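Protein kinase A regulatory subunit, putative (Trypanosoma cruzi, PDB 6HYQ) is a putative regulatory subunit of protein kinase A with two cyclic nucleotide-binding domains, each of which holds a guanosine here. Local coordinates at residues A[88-93]-A[103-108]; A[163-168]-A[266-271]; A[208-213]-A[246-251]. All coordinates share one frame; numbering follows the deposited sequence. Where two conformers were deposited one is given.

Interaction 1: residues A[88-93]-A[103-108]; sequences SGHADI and KTEGTA. With GMP (guanosine), chain E.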
loop_
_atom_site.group_PDB
_atom_site.type_symbol
_atom_site.label_atom_id
_atom_site.label_comp_id
_atom_site.label_asym_id
_atom_site.label_seq_id
_atom_site.Cartn_x
_atom_site.Cartn_y
_atom_site.Cartn_z
ATOM N N SER A 88 0.273 -16.924 6.356
ATOM C CA SER A 88 -0.908 -17.614 5.854
ATOM C C SER A 88 -1.943 -17.671 6.952
ATOM O O SER A 88 -1.594 -17.796 8.135
ATOM C CB SER A 88 -0.557 -19.033 5.390
ATOM O OG SER A 88 0.256 -19.679 6.339
ATOM N N GLY A 89 -3.203 -17.565 6.572
ATOM C CA GLY A 89 -4.260 -17.650 7.550
ATOM C C GLY A 89 -4.800 -16.283 7.901
ATOM O O GLY A 89 -4.188 -15.259 7.631
ATOM N N HIS A 90 -5.955 -16.290 8.541
ATOM C CA HIS A 90 -6.690 -15.066 8.878
ATOM C C HIS A 90 -6.890 -14.916 10.391
ATOM O O HIS A 90 -6.800 -15.883 11.163
ATOM C CB HIS A 90 -8.058 -15.053 8.165
ATOM C CG HIS A 90 -7.962 -15.104 6.685
ATOM N ND1 HIS A 90 -9.034 -15.404 5.876
ATOM C CD2 HIS A 90 -6.916 -14.853 5.858
ATOM C CE1 HIS A 90 -8.653 -15.333 4.608
ATOM N NE2 HIS A 90 -7.369 -15.016 4.568
ATOM N N ALA A 91 -7.228 -13.691 10.791
ATOM C CA ALA A 91 -7.406 -13.338 12.194
ATOM C C ALA A 91 -8.233 -12.058 12.287
ATOM O O ALA A 91 -8.012 -11.099 11.549
ATOM C CB ALA A 91 -6.056 -13.208 12.928
ATOM N N ASP A 92 -9.195 -12.096 13.216
ATOM C CA ASP A 92 -10.213 -11.069 13.449
ATOM C C ASP A 92 -9.678 -10.049 14.444
ATOM O O ASP A 92 -8.958 -10.399 15.400
ATOM C CB ASP A 92 -11.517 -11.669 14.010
ATOM C CG ASP A 92 -12.273 -12.522 13.027
ATOM O OD1 ASP A 92 -12.113 -12.340 11.816
ATOM O OD2 ASP A 92 -13.057 -13.378 13.477
ATOM N N ILE A 93 -10.088 -8.798 14.248
ATOM C CA ILE A 93 -9.853 -7.736 15.219
ATOM C C ILE A 93 -11.128 -7.536 16.033
ATOM O O ILE A 93 -12.194 -7.235 15.493
ATOM C CB ILE A 93 -9.442 -6.417 14.515
ATOM C CG1 ILE A 93 -8.188 -6.595 13.627
ATOM C CG2 ILE A 93 -9.238 -5.281 15.579
ATOM C CD1 ILE A 93 -6.967 -6.994 14.303
ATOM N N LYS A 103 -7.918 -9.616 9.363
ATOM C CA LYS A 103 -6.513 -9.544 8.985
ATOM C C LYS A 103 -6.110 -10.797 8.210
ATOM O O LYS A 103 -6.025 -11.877 8.787
ATOM C CB LYS A 103 -5.635 -9.409 10.222
ATOM C CG LYS A 103 -5.834 -8.066 10.895
ATOM C CD LYS A 103 -4.843 -7.047 10.314
ATOM C CE LYS A 103 -5.047 -5.689 10.996
ATOM N NZ LYS A 103 -4.293 -4.576 10.428
ATOM N N THR A 104 -5.781 -10.630 6.926
ATOM C CA THR A 104 -5.400 -11.716 6.041
ATOM C C THR A 104 -3.862 -11.789 5.763
ATOM O O THR A 104 -3.022 -11.108 6.372
ATOM C CB THR A 104 -6.199 -11.556 4.747
ATOM O OG1 THR A 104 -5.644 -10.534 3.918
ATOM C CG2 THR A 104 -7.644 -11.220 5.072
ATOM N N GLU A 105 -3.489 -12.679 4.860
ATOM C CA GLU A 105 -2.076 -12.903 4.663
ATOM C C GLU A 105 -1.433 -11.617 4.162
ATOM O O GLU A 105 -2.023 -10.861 3.386
ATOM C CB GLU A 105 -1.798 -14.060 3.672
ATOM C CG GLU A 105 -2.872 -14.356 2.647
ATOM C CD GLU A 105 -3.780 -15.471 3.090
ATOM O OE1 GLU A 105 -5.007 -15.361 2.930
ATOM O OE2 GLU A 105 -3.258 -16.460 3.621
ATOM N N GLY A 106 -0.198 -11.395 4.614
ATOM C CA GLY A 106 0.593 -10.246 4.265
ATOM C C GLY A 106 0.490 -9.064 5.203
ATOM O O GLY A 106 1.378 -8.195 5.162
ATOM N N THR A 107 -0.555 -9.021 6.034
ATOM C CA THR A 107 -0.873 -7.951 6.967
ATOM C C THR A 107 -0.222 -8.226 8.304
ATOM O O THR A 107 0.315 -9.324 8.542
ATOM C CB THR A 107 -2.396 -7.776 7.119
ATOM O OG1 THR A 107 -2.976 -8.964 7.657
ATOM C CG2 THR A 107 -3.054 -7.473 5.786
ATOM N N ALA A 108 -0.337 -7.225 9.221
ATOM C CA ALA A 108 0.432 -7.143 10.454
ATOM C C ALA A 108 -0.493 -6.778 11.601
ATOM O O ALA A 108 -1.444 -6.018 11.438
ATOM C CB ALA A 108 1.564 -6.106 10.372
HETATM O "O5'" GMP E . -4.638 -3.762 18.726
HETATM C "C5'" GMP E . -3.888 -4.867 18.241
HETATM C "C4'" GMP E . -3.717 -4.842 16.734
HETATM O "O4'" GMP E . -5.019 -4.902 16.094
HETATM C "C3'" GMP E . -3.035 -3.614 16.113
HETATM O "O3'" GMP E . -1.627 -3.685 16.164
HETATM C "C2'" GMP E . -3.572 -3.580 14.693
HETATM O "O2'" GMP E . -2.801 -4.417 13.791
HETATM C "C1'" GMP E . -4.992 -4.139 14.887
HETATM N N9 GMP E . -5.956 -3.065 15.089
HETATM C C8 GMP E . -6.150 -2.430 16.272
HETATM N N7 GMP E . -7.128 -1.535 16.103
HETATM C C5 GMP E . -7.496 -1.651 14.826
HETATM C C6 GMP E . -8.548 -0.937 14.006
HETATM O O6 GMP E . -9.215 -0.066 14.508
HETATM N N1 GMP E . -8.711 -1.332 12.636
HETATM C C2 GMP E . -7.914 -2.327 12.000
HETATM N N2 GMP E . -8.192 -2.570 10.593
HETATM N N3 GMP E . -6.950 -3.021 12.769
HETATM C C4 GMP E . -6.767 -2.613 14.194
#
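Glu-105 reaches across to 88-93 with both carboxylate oxygens, and each takes one N-H. OE1 accepts from the ring nitrogen NE2 of His-90 at 2.9 Å. OE2 accepts from the backbone N of Gly-89 at 3.2 Å. Both donors come from above the carboxylate plane, and that plane stands 66° from the imidazole. The bend of the Glu-105 chain at chi2 (-96°) curls the acid back toward these donors. The His-90 ring is held on a second side: CG2 of Thr-104 sits over one face, 4.0 Å from the ring centroid, as a CH-pi contact. The His-90 and Thr-104 side chains lie side by side and point the same way.

Further on, Ala-91 and Lys-103 form an antiparallel hydrogen-bonded pair at the end of the hairpin of strands 91-95 and 98-103. Lys-103 N bonds to Ala-91 O at 2.6 Å, and Ala-91 N returns a bond to Lys-103 O at 3.0 Å. The chain then turns through a type II beta turn, Thr-104 to Thr-107. Thr-104 O accepts from both N and OG1 of Thr-107, the latter at 2.5 Å.

The aliphatic part of Lys-103 packs CG on CD1 of Ile-93. At this edge of the cyclic nucleotide-binding beta-roll, that same CD1 packs on the ribose of the guanosine, 3.4 Å from O4', while Ala-108 O lies 3.2 Å from O2'. Lys-103 NZ is hydrogen-bonded to Tyr-172 OH and more weakly to Ala-108 O. The acid beside His-90 would probably favour a protonated imidazole.

Interaction 2: residues A[163-168]-A[266-271]; sequences VPFLGG and MCLGPV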
loop_
_atom_site.group_PDB
_atom_site.type_symbol
_atom_site.label_atom_id
_atom_site.label_comp_id
_atom_site.label_asym_id
_atom_site.label_seq_id
_atom_site.Cartn_x
_atom_site.Cartn_y
_atom_site.Cartn_z
ATOM N N VAL A 163 -9.721 13.456 0.115
ATOM C CA VAL A 163 -9.597 12.994 -1.259
ATOM C C VAL A 163 -10.810 12.111 -1.582
ATOM O O VAL A 163 -10.870 10.979 -1.068
ATOM C CB VAL A 163 -8.288 12.207 -1.507
ATOM C CG1 VAL A 163 -8.262 11.479 -2.903
ATOM C CG2 VAL A 163 -7.086 13.122 -1.473
ATOM N N PRO A 164 -11.667 12.501 -2.511
ATOM C CA PRO A 164 -12.942 11.812 -2.698
ATOM C C PRO A 164 -12.888 10.318 -2.896
ATOM O O PRO A 164 -13.722 9.600 -2.356
ATOM C CB PRO A 164 -13.551 12.486 -3.956
ATOM C CG PRO A 164 -12.922 13.864 -3.969
ATOM C CD PRO A 164 -11.474 13.571 -3.465
ATOM N N PHE A 165 -12.051 9.843 -3.747
ATOM C CA PHE A 165 -12.111 8.409 -4.022
ATOM C C PHE A 165 -11.644 7.591 -2.828
ATOM O O PHE A 165 -11.878 6.380 -2.794
ATOM C CB PHE A 165 -11.278 8.117 -5.286
ATOM C CG PHE A 165 -9.831 7.903 -5.059
ATOM C CD1 PHE A 165 -8.999 8.978 -4.902
ATOM C CD2 PHE A 165 -9.269 6.628 -5.084
ATOM C CE1 PHE A 165 -7.669 8.789 -4.751
ATOM C CE2 PHE A 165 -7.897 6.472 -4.964
ATOM C CZ PHE A 165 -7.131 7.568 -4.785
ATOM N N LEU A 166 -11.042 8.234 -1.813
ATOM C CA LEU A 166 -10.654 7.521 -0.615
ATOM C C LEU A 166 -11.776 7.516 0.438
ATOM O O LEU A 166 -11.601 6.999 1.556
ATOM C CB LEU A 166 -9.344 8.158 -0.077
ATOM C CG LEU A 166 -8.104 7.930 -1.003
ATOM C CD1 LEU A 166 -6.846 8.490 -0.317
ATOM C CD2 LEU A 166 -7.887 6.432 -1.333
ATOM N N GLY A 167 -12.939 7.981 0.064
ATOM C CA GLY A 167 -14.077 7.990 0.986
ATOM C C GLY A 167 -14.326 6.682 1.707
ATOM O O GLY A 167 -14.789 6.667 2.854
ATOM N N GLY A 168 -14.107 5.553 1.012
ATOM C CA GLY A 168 -14.460 4.247 1.524
ATOM C C GLY A 168 -13.381 3.589 2.374
ATOM O O GLY A 168 -13.529 2.410 2.684
ATOM N N MET A 266 -2.914 -4.018 -1.299
ATOM C CA MET A 266 -2.946 -4.041 0.171
ATOM C C MET A 266 -3.594 -2.786 0.753
ATOM O O MET A 266 -4.146 -2.839 1.855
ATOM C CB MET A 266 -1.533 -4.191 0.769
ATOM C CG MET A 266 -1.518 -3.922 2.308
ATOM S SD MET A 266 -0.411 -4.818 3.421
ATOM C CE MET A 266 -0.185 -3.666 4.787
ATOM N N CYS A 267 -3.553 -1.663 0.028
ATOM C CA CYS A 267 -3.892 -0.338 0.555
ATOM C C CYS A 267 -5.151 0.282 -0.035
ATOM O O CYS A 267 -5.883 0.960 0.682
ATOM C CB CYS A 267 -2.742 0.659 0.310
ATOM S SG CYS A 267 -1.328 0.575 1.311
ATOM N N LEU A 268 -5.402 0.099 -1.330
ATOM C CA LEU A 268 -6.595 0.619 -1.990
ATOM C C LEU A 268 -7.686 -0.412 -2.168
ATOM O O LEU A 268 -8.753 -0.057 -2.696
ATOM C CB LEU A 268 -6.182 1.239 -3.328
ATOM C CG LEU A 268 -5.208 2.429 -3.076
ATOM C CD1 LEU A 268 -4.964 3.184 -4.366
ATOM C CD2 LEU A 268 -5.701 3.331 -2.028
ATOM N N GLY A 269 -7.478 -1.639 -1.681
ATOM C CA GLY A 269 -8.460 -2.700 -1.723
ATOM C C GLY A 269 -9.920 -2.318 -1.571
ATOM O O GLY A 269 -10.733 -2.662 -2.433
ATOM N N PRO A 270 -10.306 -1.641 -0.478
ATOM C CA PRO A 270 -11.737 -1.373 -0.238
ATOM C C PRO A 270 -12.315 -0.273 -1.114
ATOM O O PRO A 270 -13.515 -0.027 -1.025
ATOM C CB PRO A 270 -11.782 -0.989 1.223
ATOM C CG PRO A 270 -10.410 -1.405 1.737
ATOM C CD PRO A 270 -9.488 -1.267 0.676
ATOM N N VAL A 271 -11.495 0.384 -1.956
ATOM C CA VAL A 271 -11.966 1.373 -2.928
ATOM C C VAL A 271 -11.730 0.938 -4.358
ATOM O O VAL A 271 -12.102 1.678 -5.303
ATOM C CB VAL A 271 -11.322 2.775 -2.692
ATOM C CG1 VAL A 271 -11.488 3.269 -1.231
ATOM C CG2 VAL A 271 -9.806 2.805 -3.032
#
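Val-271 points its side chain at the 3-10 turn 164-166. With chi1 at -53° its two methyls part. CG1 lies 3.5 Å from the backbone O of Phe-165 and also touches Gly-168. CG2 faces CD2 of Leu-166 and CD2 of the Phe-165 ring, both at 4.4 Å. CD2 of Leu-166 rests over one face of that ring, toward its rim, 3.6 Å above the plane.

The 3-10 turn lies between helices 149-160 and 171-179. This succession is consistent with the N3A motif of a cyclic nucleotide-binding domain. Here it packs on the end of helix 264-268, which follows the beta-roll, just ahead of helix 272-275. Leu-177 of helix 171-179 touches both Leu-166 and Leu-268, and Ile-204 and Leu-202 of strand 201-205 bring the beta-roll against Phe-165 and Leu-268 respectively.

Leu-268 has two conformers. In one of them its CD2 meets CD2 of Leu-166 at 3.9 Å, with the side chains crossing at a slant. In the same conformer CD1 of Leu-268 comes to the ring edge, 4.4 Å from CE2 of Phe-165. At the outer end, CB of Pro-270 approaches Gly-168 O at 4.1 Å.

Interaction 3: residues A[208-213]-A[246-251]; sequences GTVEVI and ADVVAT. With GMP (guanosine), chain F.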
loop_
_atom_site.group_PDB
_atom_site.type_symbol
_atom_site.label_atom_id
_atom_site.label_comp_id
_atom_site.label_asym_id
_atom_site.label_seq_id
_atom_site.Cartn_x
_atom_site.Cartn_y
_atom_site.Cartn_z
ATOM N N GLY A 208 -1.418 21.289 -8.604
ATOM C CA GLY A 208 -1.039 21.472 -9.994
ATOM C C GLY A 208 -2.088 20.774 -10.841
ATOM O O GLY A 208 -3.114 20.322 -10.329
ATOM N N THR A 209 -1.825 20.704 -12.150
ATOM C CA THR A 209 -2.726 20.152 -13.151
ATOM C C THR A 209 -1.961 19.246 -14.093
ATOM O O THR A 209 -0.753 19.430 -14.318
ATOM C CB THR A 209 -3.435 21.296 -13.898
ATOM O OG1 THR A 209 -4.246 22.001 -12.956
ATOM C CG2 THR A 209 -4.294 20.764 -15.200
ATOM N N VAL A 210 -2.620 18.206 -14.584
ATOM C CA VAL A 210 -1.959 17.334 -15.561
ATOM C C VAL A 210 -2.849 17.097 -16.765
ATOM O O VAL A 210 -4.078 17.153 -16.677
ATOM C CB VAL A 210 -1.581 15.963 -14.967
ATOM C CG1 VAL A 210 -0.923 16.194 -13.637
ATOM C CG2 VAL A 210 -2.816 15.149 -14.785
ATOM N N GLU A 211 -2.191 16.750 -17.867
ATOM C CA GLU A 211 -2.863 16.311 -19.092
ATOM C C GLU A 211 -2.485 14.849 -19.388
ATOM O O GLU A 211 -1.336 14.425 -19.240
ATOM C CB GLU A 211 -2.478 17.160 -20.329
ATOM C CG GLU A 211 -1.016 17.120 -20.649
ATOM C CD GLU A 211 -0.603 18.052 -21.769
ATOM O OE1 GLU A 211 0.620 18.334 -21.860
ATOM O OE2 GLU A 211 -1.478 18.507 -22.549
ATOM N N VAL A 212 -3.532 14.135 -19.842
ATOM C CA VAL A 212 -3.520 12.728 -20.242
ATOM C C VAL A 212 -3.514 12.756 -21.774
ATOM O O VAL A 212 -4.434 13.307 -22.374
ATOM C CB VAL A 212 -4.745 11.998 -19.690
ATOM C CG1 VAL A 212 -4.736 10.526 -20.078
ATOM C CG2 VAL A 212 -4.840 12.234 -18.132
ATOM N N ILE A 213 -2.449 12.215 -22.424
ATOM C CA ILE A 213 -2.270 12.305 -23.877
ATOM C C ILE A 213 -2.271 10.884 -24.400
ATOM O O ILE A 213 -1.275 10.155 -24.253
ATOM C CB ILE A 213 -0.991 13.029 -24.285
ATOM C CG1 ILE A 213 -0.960 14.442 -23.681
ATOM C CG2 ILE A 213 -0.877 12.985 -25.841
ATOM C CD1 ILE A 213 0.336 15.193 -23.861
ATOM N N ALA A 246 -1.762 5.723 -22.118
ATOM C CA ALA A 246 -1.675 7.171 -22.296
ATOM C C ALA A 246 -0.422 7.716 -21.656
ATOM O O ALA A 246 0.147 7.081 -20.746
ATOM C CB ALA A 246 -2.867 7.892 -21.648
ATOM N N ASP A 247 0.026 8.850 -22.163
ATOM C CA ASP A 247 0.966 9.715 -21.444
ATOM C C ASP A 247 0.180 10.520 -20.433
ATOM O O ASP A 247 -0.951 10.946 -20.709
ATOM C CB ASP A 247 1.705 10.741 -22.321
ATOM C CG ASP A 247 2.427 10.149 -23.555
ATOM O OD1 ASP A 247 3.205 9.184 -23.476
ATOM O OD2 ASP A 247 2.288 10.751 -24.634
ATOM N N VAL A 248 0.832 10.810 -19.291
ATOM C CA VAL A 248 0.332 11.796 -18.357
ATOM C C VAL A 248 1.453 12.749 -18.159
ATOM O O VAL A 248 2.567 12.316 -17.736
ATOM C CB VAL A 248 -0.109 11.216 -17.012
ATOM C CG1 VAL A 248 -0.758 12.428 -16.092
ATOM C CG2 VAL A 248 -1.100 10.080 -17.170
ATOM N N VAL A 249 1.195 14.017 -18.474
ATOM C CA VAL A 249 2.212 15.049 -18.455
ATOM C C VAL A 249 1.761 16.248 -17.561
ATOM O O VAL A 249 0.638 16.764 -17.684
ATOM C CB VAL A 249 2.550 15.571 -19.860
ATOM C CG1 VAL A 249 3.715 16.347 -19.753
ATOM C CG2 VAL A 249 2.888 14.403 -20.862
ATOM N N ALA A 250 2.700 16.774 -16.768
ATOM C CA ALA A 250 2.409 17.951 -15.957
ATOM C C ALA A 250 2.214 19.163 -16.867
ATOM O O ALA A 250 3.014 19.405 -17.773
ATOM C CB ALA A 250 3.552 18.218 -14.955
ATOM N N THR A 251 1.141 19.910 -16.660
ATOM C CA THR A 251 1.056 21.204 -17.314
ATOM C C THR A 251 1.535 22.309 -16.412
ATOM O O THR A 251 1.768 23.401 -16.903
ATOM C CB THR A 251 -0.374 21.546 -17.797
ATOM O OG1 THR A 251 -1.278 21.793 -16.697
ATOM C CG2 THR A 251 -0.911 20.447 -18.759
HETATM O "O5'" GMP F . -2.831 4.927 -19.066
HETATM C "C5'" GMP F . -2.071 5.801 -18.227
HETATM C "C4'" GMP F . -2.965 6.523 -17.250
HETATM O "O4'" GMP F . -3.638 7.589 -17.938
HETATM C "C3'" GMP F . -4.089 5.721 -16.610
HETATM O "O3'" GMP F . -3.664 4.906 -15.525
HETATM C "C2'" GMP F . -5.055 6.823 -16.205
HETATM O "O2'" GMP F . -4.585 7.410 -14.977
HETATM C "C1'" GMP F . -4.875 7.826 -17.366
HETATM N N9 GMP F . -5.853 7.622 -18.418
HETATM C C8 GMP F . -5.728 6.664 -19.382
HETATM N N7 GMP F . -6.821 6.680 -20.171
HETATM C C5 GMP F . -7.632 7.593 -19.636
HETATM C C6 GMP F . -9.009 8.060 -20.034
HETATM O O6 GMP F . -9.589 7.584 -20.997
HETATM N N1 GMP F . -9.596 9.099 -19.279
HETATM C C2 GMP F . -8.975 9.694 -18.142
HETATM N N2 GMP F . -9.630 10.757 -17.343
HETATM N N3 GMP F . -7.695 9.215 -17.780
HETATM C C4 GMP F . -7.024 8.181 -18.562
#
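Thr-209 O is gripped by two donors of one residue. Thr-251 N bonds to it at 3.1 Å, and Thr-251 OG1 adds a weak bond at 3.4 Å. OG1 can reach because it sits between the backbone N and the carbonyl carbon of its own residue (chi1 69°). The hydroxyl also lies against CG2 of Thr-209.

From here the ladder continues. Glu-211 and Val-249 form an antiparallel hydrogen-bonded pair, with Val-249 N to Glu-211 O at 2.7 Å. Ile-213 and Asp-247 form another, with Ile-213 N to Asp-247 O at 2.6 Å.

These are the two middle strands, 210-215 and 247-250, of an antiparallel sheet in the beta-roll of the second cyclic nucleotide-binding domain. One face carries Val-210, Val-212, Val-248 and Ala-250, and Val-212 and Val-248 approach the guanosine. CG1 of Val-212 lies 3.5 Å from N9 of the base and also touches CB of Ala-246. CG2 of Val-248 lies 3.6 Å from O4' of the ribose.

The other face carries Glu-211, Ile-213, Asp-247 and Val-249. In one of its two conformers, Ile-213 reaches across with CD1 to CG2 of Val-249 at 4.0 Å. Glu-211 runs alongside Val-249, and its CG meets CG2 of Thr-251. The Asp-247 carboxylate has its strongest partner in Arg-215, through a salt bridge, and it also accepts from Tyr-195 N.

Interactions 1 and 3 belong to the two successive cyclic nucleotide-binding domains, and each lies beside a bound guanosine. Their centres are 38 Å apart, on opposite sides of the chain's centre. Both lie on four-stranded sheets of the same strand order, but 88-93 with 103-108 joins neighbours along the chain while 208-213 with 246-251 joins the two central strands. Interaction 2 lies between them, its centre 19 Å from interaction 1 and 22 Å from interaction 3. It touches interaction 1 lightly, Gly-106 O to Met-266 SD at 4.2 Å. Its Pro-270 side chain is about 9 Å from the guanosine beside interaction 1.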